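Local coordinates for putative extracellular solute-binding protein (Bordetella bronchiseptica, PDB 4P56), which probably captures mandelate in the periplasm and delivers it to a TRAP-type membrane transporter, at residues 78-83 and 239-244. Residues are numbered along the deposited sequence; the frame is centred on the assembly and turned at random.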
# COMPACT_ATOMS: atom_id res chain seq x y z
N ASP A 78 -7.15 4.82 -14.87
CA ASP A 78 -7.68 5.19 -16.18
C ASP A 78 -6.78 6.20 -16.93
O ASP A 78 -6.70 6.16 -18.16
CB ASP A 78 -9.10 5.74 -16.06
CG ASP A 78 -10.12 4.65 -15.75
OD1 ASP A 78 -9.86 3.49 -16.10
OD2 ASP A 78 -11.16 4.95 -15.14
N ALA A 79 -6.12 7.11 -16.20
CA ALA A 79 -5.21 8.06 -16.85
C ALA A 79 -4.17 7.28 -17.63
O ALA A 79 -3.84 7.64 -18.78
CB ALA A 79 -4.55 8.97 -15.86
N VAL A 80 -3.67 6.20 -17.04
CA VAL A 80 -2.69 5.37 -17.76
C VAL A 80 -3.33 4.59 -18.91
O VAL A 80 -2.82 4.62 -20.05
CB VAL A 80 -1.90 4.43 -16.77
CG1 VAL A 80 -1.10 3.39 -17.52
CG2 VAL A 80 -0.99 5.28 -15.92
N ARG A 81 -4.47 3.95 -18.63
CA ARG A 81 -5.13 3.14 -19.62
C ARG A 81 -5.51 3.99 -20.83
O ARG A 81 -5.37 3.55 -21.96
CB ARG A 81 -6.38 2.49 -19.01
CG ARG A 81 -7.03 1.43 -19.91
CD ARG A 81 -8.21 0.78 -19.17
NE ARG A 81 -9.06 1.83 -18.61
CZ ARG A 81 -9.78 2.69 -19.35
NH1 ARG A 81 -9.77 2.61 -20.67
NH2 ARG A 81 -10.52 3.61 -18.77
N ASP A 82 -5.94 5.22 -20.58
CA ASP A 82 -6.41 6.11 -21.64
C ASP A 82 -5.26 6.84 -22.33
O ASP A 82 -5.46 7.57 -23.29
CB ASP A 82 -7.38 7.14 -21.06
CG ASP A 82 -8.65 6.52 -20.49
OD1 ASP A 82 -8.93 5.34 -20.78
OD2 ASP A 82 -9.35 7.20 -19.72
N GLY A 83 -4.04 6.70 -21.83
CA GLY A 83 -2.90 7.30 -22.51
C GLY A 83 -2.63 8.76 -22.16
O GLY A 83 -1.85 9.44 -22.84
N ALA A 239 0.19 -0.80 -7.06
CA ALA A 239 0.72 -1.34 -8.31
C ALA A 239 1.44 -0.24 -9.09
O ALA A 239 0.96 0.87 -9.15
CB ALA A 239 -0.40 -1.93 -9.15
N VAL A 240 2.57 -0.57 -9.71
CA VAL A 240 3.16 0.34 -10.68
C VAL A 240 2.79 -0.18 -12.10
O VAL A 240 3.02 -1.35 -12.44
CB VAL A 240 4.67 0.44 -10.49
CG1 VAL A 240 5.28 1.29 -11.60
CG2 VAL A 240 4.98 1.03 -9.14
N ILE A 241 2.21 0.70 -12.91
CA ILE A 241 1.63 0.34 -14.19
C ILE A 241 2.15 1.25 -15.32
O ILE A 241 2.59 2.38 -15.08
CB ILE A 241 0.07 0.38 -14.14
CG1 ILE A 241 -0.43 1.74 -13.70
CG2 ILE A 241 -0.48 -0.66 -13.11
CD1 ILE A 241 -1.91 1.94 -13.86
N ILE A 242 2.13 0.72 -16.55
CA ILE A 242 2.53 1.48 -17.72
C ILE A 242 1.56 1.25 -18.86
O ILE A 242 0.99 0.17 -19.04
CB ILE A 242 4.01 1.17 -18.14
CG1 ILE A 242 4.43 2.08 -19.28
CG2 ILE A 242 4.16 -0.31 -18.51
CD1 ILE A 242 5.96 2.08 -19.51
N ASN A 243 1.33 2.32 -19.60
CA ASN A 243 0.46 2.26 -20.74
C ASN A 243 1.06 1.27 -21.75
O ASN A 243 2.28 1.27 -21.99
CB ASN A 243 0.37 3.65 -21.36
CG ASN A 243 -0.39 3.64 -22.68
OD1 ASN A 243 0.22 3.45 -23.72
ND2 ASN A 243 -1.70 3.80 -22.62
N ARG A 244 0.22 0.42 -22.34
CA ARG A 244 0.73 -0.65 -23.20
C ARG A 244 1.34 -0.13 -24.50
O ARG A 244 2.30 -0.69 -25.01
CB ARG A 244 -0.38 -1.67 -23.52
CG ARG A 244 -0.73 -2.50 -22.32
CD ARG A 244 -1.86 -3.48 -22.65
NE ARG A 244 -1.96 -4.46 -21.58
CZ ARG A 244 -3.01 -5.24 -21.36
NH1 ARG A 244 -4.07 -5.16 -22.15
NH2 ARG A 244 -2.99 -6.07 -20.34
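Val-80, in the last turn of helix 76-81, packs against strand 237-242, its CA 5.3 Å from that of Asn-243, just ahead of helix 244-248. CG1, anti to the backbone N (chi1 168°), is set down on the backbone and comes within 3.4 Å of Asn-243 N, while CB meets CD1 of Ile-241 at 3.8 Å with both methyls close by, the two side chains running obliquely to one another. Beyond this apolar patch, Asn-243 reaches back with its amide: ND2 donates to Val-80 O over 2.9 Å in a nearly straight bond (167°), with the acceptor close to the amide plane. The same carbonyl also accepts from Gly-83 N, part of the Schellman motif that ends the helix at a positive phi. Asn-243 is in turn an N-cap, its OD1 taking the N-H of Ala-246, so one amide joins the C-terminal end of one helix to the N-terminal start of another, and bonds at both its N and its O hold the amide's rotation. Strand 237-242 is the middle strand of a three-stranded antiparallel sheet in one lobe of this family 7 solute-binding fold, away from the mandelate pocket. Thr-88 of the neighbouring strand touches both Val-80 and Ile-241. On the exposed side of the helix, Arg-81 grips Asp-78 OD1 side-on through NE and NH2, and its NH1 pairs with Asp-82 OD1 at 2.9 Å.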